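Local coordinates for protein periplasmic beta-glucosidase (Pseudomonas aeruginosa, PDB 6R5T) that probably hydrolyses terminal, non-reducing beta-D-glucosyl residues with release of beta-D-glucose, as a glycoside hydrolase family 3 enzyme of the periplasm, at residues R55-R59 with L334-D339; F567-Q573 with E602-Y608. The protein carries 1 engineered substitution. All coordinates share one frame; numbering follows the deposited sequence.

Contact 1 (R55-R59 with L334-D339); sequences RPDIR and LGKPDD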
loop_
_atom_site.group_PDB
_atom_site.type_symbol
_atom_site.label_atom_id
_atom_site.label_comp_id
_atom_site.label_asym_id
_atom_site.label_seq_id
_atom_site.Cartn_x
_atom_site.Cartn_y
_atom_site.Cartn_z
ATOM N N ARG A 55 36.298 -0.170 -25.642
ATOM C CA ARG A 55 37.702 0.277 -25.449
ATOM C C ARG A 55 38.025 1.448 -26.380
ATOM O O ARG A 55 38.538 2.472 -25.920
ATOM C CB ARG A 55 38.704 -0.854 -25.640
ATOM C CG ARG A 55 40.122 -0.297 -25.700
ATOM C CD ARG A 55 41.075 -1.368 -26.116
ATOM N NE ARG A 55 41.338 -2.292 -25.036
ATOM C CZ ARG A 55 42.367 -3.138 -25.005
ATOM N NH1 ARG A 55 43.263 -3.170 -25.993
ATOM N NH2 ARG A 55 42.533 -3.899 -23.950
ATOM N N PRO A 56 37.785 1.371 -27.709
ATOM C CA PRO A 56 38.128 2.505 -28.565
ATOM C C PRO A 56 37.422 3.812 -28.192
ATOM O O PRO A 56 38.002 4.889 -28.301
ATOM C CB PRO A 56 37.807 2.073 -30.003
ATOM C CG PRO A 56 37.264 0.656 -29.907
ATOM C CD PRO A 56 37.377 0.171 -28.469
ATOM N N ASP A 57 36.162 3.730 -27.800
ATOM C CA ASP A 57 35.350 4.931 -27.477
ATOM C C ASP A 57 35.801 5.525 -26.145
ATOM O O ASP A 57 35.926 6.776 -26.062
ATOM C CB ASP A 57 33.880 4.578 -27.368
ATOM C CG ASP A 57 33.239 4.195 -28.677
ATOM O OD1 ASP A 57 33.733 4.674 -29.712
ATOM O OD2 ASP A 57 32.228 3.449 -28.610
ATOM N N ILE A 58 36.093 4.661 -25.191
ATOM C CA ILE A 58 36.593 5.122 -23.867
ATOM C C ILE A 58 38.013 5.690 -24.027
ATOM O O ILE A 58 38.315 6.755 -23.433
ATOM C CB ILE A 58 36.518 4.005 -22.820
ATOM C CG1 ILE A 58 35.049 3.650 -22.530
ATOM C CG2 ILE A 58 37.256 4.441 -21.561
ATOM C CD1 ILE A 58 34.876 2.470 -21.576
ATOM N N ARG A 59 38.871 4.997 -24.770
ATOM C CA ARG A 59 40.242 5.536 -24.998
ATOM C C ARG A 59 40.131 6.937 -25.603
ATOM O O ARG A 59 40.950 7.831 -25.225
ATOM C CB ARG A 59 41.005 4.610 -25.957
ATOM C CG ARG A 59 41.644 3.380 -25.363
ATOM C CD ARG A 59 42.650 2.781 -26.355
ATOM N NE ARG A 59 43.869 3.588 -26.259
ATOM C CZ ARG A 59 44.877 3.374 -25.432
ATOM N NH1 ARG A 59 44.936 2.301 -24.664
ATOM N NH2 ARG A 59 45.886 4.214 -25.437
ATOM N N LEU A 334 42.507 -0.089 -20.396
ATOM C CA LEU A 334 42.351 0.219 -21.840
ATOM C C LEU A 334 43.464 -0.406 -22.692
ATOM O O LEU A 334 43.525 -0.061 -23.857
ATOM C CB LEU A 334 42.285 1.732 -21.976
ATOM C CG LEU A 334 41.028 2.335 -21.363
ATOM C CD1 LEU A 334 41.105 3.841 -21.321
ATOM C CD2 LEU A 334 39.818 1.884 -22.161
ATOM N N GLY A 335 44.264 -1.278 -22.108
ATOM C CA GLY A 335 45.411 -1.948 -22.764
ATOM C C GLY A 335 46.461 -0.940 -23.213
ATOM O O GLY A 335 46.483 0.208 -22.668
ATOM N N LYS A 336 47.256 -1.333 -24.216
ATOM C CA LYS A 336 48.364 -0.517 -24.806
ATOM C C LYS A 336 47.909 0.151 -26.098
ATOM O O LYS A 336 47.066 -0.399 -26.805
ATOM C CB LYS A 336 49.575 -1.384 -25.169
ATOM C CG LYS A 336 50.001 -2.433 -24.147
ATOM C CD LYS A 336 50.860 -1.904 -23.023
ATOM C CE LYS A 336 50.185 -1.912 -21.667
ATOM N NZ LYS A 336 51.177 -1.750 -20.577
ATOM N N PRO A 337 48.495 1.312 -26.476
ATOM C CA PRO A 337 48.003 2.117 -27.601
ATOM C C PRO A 337 48.074 1.414 -28.971
ATOM O O PRO A 337 47.365 1.826 -29.899
ATOM C CB PRO A 337 48.933 3.338 -27.630
ATOM C CG PRO A 337 49.566 3.361 -26.251
ATOM C CD PRO A 337 49.686 1.905 -25.845
ATOM N N ASP A 338 48.923 0.385 -29.055
ATOM C CA ASP A 338 49.223 -0.384 -30.291
ATOM C C ASP A 338 48.805 -1.841 -30.084
ATOM O O ASP A 338 49.231 -2.711 -30.859
ATOM C CB ASP A 338 50.710 -0.294 -30.653
ATOM C CG ASP A 338 51.628 -0.492 -29.459
ATOM O OD1 ASP A 338 51.128 -0.968 -28.386
ATOM O OD2 ASP A 338 52.821 -0.126 -29.589
ATOM N N ASP A 339 47.957 -2.125 -29.093
ATOM C CA ASP A 339 47.246 -3.432 -29.064
ATOM C C ASP A 339 46.437 -3.461 -30.350
ATOM O O ASP A 339 45.919 -2.436 -30.800
ATOM C CB ASP A 339 46.322 -3.631 -27.855
ATOM C CG ASP A 339 47.039 -3.919 -26.543
ATOM O OD1 ASP A 339 48.190 -4.384 -26.603
ATOM O OD2 ASP A 339 46.437 -3.667 -25.458
HETATM O O HOH W 1 42.901 -2.575 -29.060
#
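R59 and R55, one helical turn apart, reach out on two sides of the backbone at L334 and G335. R59 NH1 gives a hydrogen bond to L334 O at 2.9 Å; the oxygen lies in the guanidinium plane, while the nitrogen stands above the plane of the carbonyl. The same NH1 makes a weak bond to G335 O, and P337 CA lies over one face. R55 meets L334 O differently: the oxygen sits over its guanidinium face, 3.3 Å from NE, too poorly angled for a bond. The chain gets there with CG anti to the backbone N (chi1 169°) and a bend at chi3. Its NH1 instead forms a salt bridge with D339 OD2 at 3.3 Å; OD2 receives it on its anti lone pair, tilted from the guanidinium plane, and guanidinium and carboxylate planes stand 31° apart. Helix 55-65 follows strand 48-50 in the TIM-barrel-like N-terminal domain, and its first-turn arginines hold the loop between helices 307-323 and 352-362. Behind the polar groups, L334 CD2 packs 3.7 Å from I58 CG2. Farther out, K336 N donates to D339 OD2 from above the carboxylate plane, within a type I turn, and a water accepts from R55 NH1 and donates weakly to D339 O.

Contact 2 (F567-Q573 with E602-Y608); sequences FPRSVGQ and EANGPLY
The R569 side chain, extended from CG to NE, lies across the bend of 602-608 with its guanidinium between A603 CB on one face and the backbone of P606 and L607 on the other. NE donates to N604 O at 3.2 Å, from above that carbonyl's plane, and more weakly to G605 O. L607 CD1 comes within 3.8 Å of R569 NH1, the two side chains crossing at about a right angle. On the E602 side, OE1 is gripped by two donors: S570 OG at 2.6 Å on the syn lone pair, and Q573 NE2 at 2.8 Å on the anti side. The Q573 amide is turned 37° from the carboxylate, and its NE2 also donates almost straight (164°) to A603 O, which fixes the amide's rotation. Q573 OE1 receives two waters, one weakly; both waters also bond G605. At the other end, F567 N to Y608 O and L607 N to F567 O form a classic beta bulge, L607 and Y608 together facing F567. Y608 presents its ring edge, through CD2, to F567 CB at 3.9 Å, and its OH bonds Q529. Both segments belong to the loop region between helix 545-553 and strand 619-626; S570, Q573 and E602 pack against T491 of the second subunit, while F567 and Y608 rest on strand 534-537 of the C-terminal domain's sheet.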
loop_
_atom_site.group_PDB
_atom_site.type_symbol
_atom_site.label_atom_id
_atom_site.label_comp_id
_atom_site.label_asym_id
_atom_site.label_seq_id
_atom_site.Cartn_x
_atom_site.Cartn_y
_atom_site.Cartn_z
ATOM N N PHE A 567 4.564 -14.825 -3.787
ATOM C CA PHE A 567 3.723 -14.657 -4.988
ATOM C C PHE A 567 2.287 -14.472 -4.531
ATOM O O PHE A 567 1.704 -15.413 -3.972
ATOM C CB PHE A 567 3.847 -15.844 -5.931
ATOM C CG PHE A 567 5.024 -15.778 -6.870
ATOM C CD1 PHE A 567 6.262 -15.312 -6.482
ATOM C CD2 PHE A 567 4.898 -16.234 -8.173
ATOM C CE1 PHE A 567 7.338 -15.248 -7.359
ATOM C CE2 PHE A 567 5.995 -16.225 -9.023
ATOM C CZ PHE A 567 7.205 -15.708 -8.649
ATOM N N PRO A 568 1.706 -13.274 -4.715
ATOM C CA PRO A 568 0.366 -13.014 -4.234
ATOM C C PRO A 568 -0.607 -13.834 -5.064
ATOM O O PRO A 568 -0.353 -14.037 -6.238
ATOM C CB PRO A 568 0.101 -11.530 -4.509
ATOM C CG PRO A 568 1.456 -10.943 -4.789
ATOM C CD PRO A 568 2.301 -12.069 -5.348
ATOM N N ARG A 569 -1.768 -14.141 -4.483
ATOM C CA ARG A 569 -2.862 -14.784 -5.272
ATOM C C ARG A 569 -3.414 -13.784 -6.282
ATOM O O ARG A 569 -3.870 -14.218 -7.360
ATOM C CB ARG A 569 -3.957 -15.333 -4.367
ATOM C CG ARG A 569 -3.461 -16.482 -3.524
ATOM C CD ARG A 569 -4.527 -16.884 -2.536
ATOM N NE ARG A 569 -4.013 -17.863 -1.605
ATOM C CZ ARG A 569 -3.927 -19.166 -1.824
ATOM N NH1 ARG A 569 -4.369 -19.689 -2.939
ATOM N NH2 ARG A 569 -3.422 -19.934 -0.879
ATOM N N SER A 570 -3.417 -12.491 -5.976
ATOM C CA SER A 570 -3.862 -11.466 -6.922
ATOM C C SER A 570 -3.290 -10.123 -6.496
ATOM O O SER A 570 -2.865 -9.970 -5.352
ATOM C CB SER A 570 -5.371 -11.389 -7.009
ATOM O OG SER A 570 -5.891 -10.862 -5.798
ATOM N N VAL A 571 -3.371 -9.161 -7.385
ATOM C CA VAL A 571 -2.880 -7.794 -7.128
ATOM C C VAL A 571 -3.663 -7.160 -5.972
ATOM O O VAL A 571 -3.099 -6.328 -5.237
ATOM C CB VAL A 571 -2.952 -6.953 -8.406
ATOM C CG1 VAL A 571 -4.389 -6.595 -8.818
ATOM C CG2 VAL A 571 -2.094 -5.709 -8.236
ATOM N N GLY A 572 -4.914 -7.586 -5.755
ATOM C CA GLY A 572 -5.694 -6.996 -4.672
ATOM C C GLY A 572 -5.243 -7.434 -3.315
ATOM O O GLY A 572 -5.786 -6.890 -2.343
ATOM N N GLN A 573 -4.284 -8.361 -3.197
ATOM C CA GLN A 573 -3.679 -8.734 -1.891
ATOM C C GLN A 573 -2.399 -7.943 -1.597
ATOM O O GLN A 573 -1.868 -8.143 -0.509
ATOM C CB GLN A 573 -3.402 -10.238 -1.857
ATOM C CG GLN A 573 -4.662 -11.052 -2.147
ATOM C CD GLN A 573 -4.852 -12.308 -1.335
ATOM O OE1 GLN A 573 -4.110 -12.569 -0.376
ATOM N NE2 GLN A 573 -5.884 -13.082 -1.705
ATOM N N GLU A 602 -11.408 -14.101 -1.763
ATOM C CA GLU A 602 -10.268 -14.864 -2.344
ATOM C C GLU A 602 -9.639 -15.637 -1.203
ATOM O O GLU A 602 -9.710 -15.199 -0.053
ATOM C CB GLU A 602 -9.227 -13.915 -2.953
ATOM C CG GLU A 602 -8.227 -14.595 -3.873
ATOM C CD GLU A 602 -7.579 -13.574 -4.770
ATOM O OE1 GLU A 602 -6.978 -12.632 -4.213
ATOM O OE2 GLU A 602 -7.733 -13.680 -6.007
ATOM N N ALA A 603 -8.987 -16.746 -1.522
ATOM C CA ALA A 603 -8.208 -17.514 -0.531
ATOM C C ALA A 603 -7.112 -16.604 0.006
ATOM O O ALA A 603 -6.681 -15.689 -0.706
ATOM C CB ALA A 603 -7.660 -18.765 -1.119
ATOM N N ASN A 604 -6.723 -16.819 1.228
ATOM C CA ASN A 604 -5.762 -15.932 1.906
ATOM C C ASN A 604 -4.334 -16.514 1.895
ATOM O O ASN A 604 -4.138 -17.732 1.616
ATOM C CB ASN A 604 -6.265 -15.600 3.303
ATOM C CG ASN A 604 -7.403 -14.586 3.248
ATOM O OD1 ASN A 604 -7.146 -13.386 3.100
ATOM N ND2 ASN A 604 -8.634 -15.098 3.265
ATOM N N GLY A 605 -3.364 -15.659 2.188
ATOM C CA GLY A 605 -1.958 -16.044 2.105
ATOM C C GLY A 605 -1.466 -16.014 0.670
ATOM O O GLY A 605 -2.241 -16.014 -0.296
ATOM N N PRO A 606 -0.131 -16.052 0.485
ATOM C CA PRO A 606 0.430 -16.104 -0.853
ATOM C C PRO A 606 0.073 -17.429 -1.532
ATOM O O PRO A 606 -0.146 -18.454 -0.844
ATOM C CB PRO A 606 1.938 -16.007 -0.583
ATOM C CG PRO A 606 2.092 -16.631 0.737
ATOM C CD PRO A 606 0.874 -16.189 1.554
ATOM N N LEU A 607 0.053 -17.427 -2.855
ATOM C CA LEU A 607 -0.057 -18.695 -3.604
ATOM C C LEU A 607 1.213 -19.510 -3.372
ATOM O O LEU A 607 1.109 -20.699 -3.079
ATOM C CB LEU A 607 -0.246 -18.433 -5.097
ATOM C CG LEU A 607 -0.414 -19.718 -5.905
ATOM C CD1 LEU A 607 -1.591 -20.569 -5.414
ATOM C CD2 LEU A 607 -0.630 -19.405 -7.355
ATOM N N TYR A 608 2.377 -18.859 -3.448
ATOM C CA TYR A 608 3.677 -19.540 -3.208
ATOM C C TYR A 608 4.410 -18.671 -2.200
ATOM O O TYR A 608 4.616 -17.487 -2.466
ATOM C CB TYR A 608 4.496 -19.694 -4.480
ATOM C CG TYR A 608 3.806 -20.368 -5.635
ATOM C CD1 TYR A 608 3.492 -21.714 -5.610
ATOM C CD2 TYR A 608 3.527 -19.666 -6.786
ATOM C CE1 TYR A 608 2.896 -22.329 -6.704
ATOM C CE2 TYR A 608 2.931 -20.263 -7.881
ATOM C CZ TYR A 608 2.616 -21.610 -7.845
ATOM O OH TYR A 608 2.044 -22.218 -8.945
HETATM O O HOH W 2 -1.942 -13.623 -1.651
HETATM O O HOH W 3 -4.354 -12.981 2.298
#

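Overall arrangement
Contacts 1 and 2 lie on opposite sides of the chain's centre, 53 Å apart between centres and about 36 Å between nearest atoms, and they follow one another along the sequence. Contact 1 joins the TIM-barrel-like domain to the loop that runs on from helix 307-323 to helix 352-362; contact 2 ties together two parts of the loop region between helix 545-553 and strand 619-626, in the C-terminal domain of the family. Neither touches the glycan pocket or the magnesium site at D661 and V663, although N51 of the pocket precedes helix 55-65 by only a few residues. Contact 2 alone meets the second subunit: G572 O accepts from R134 of that chain.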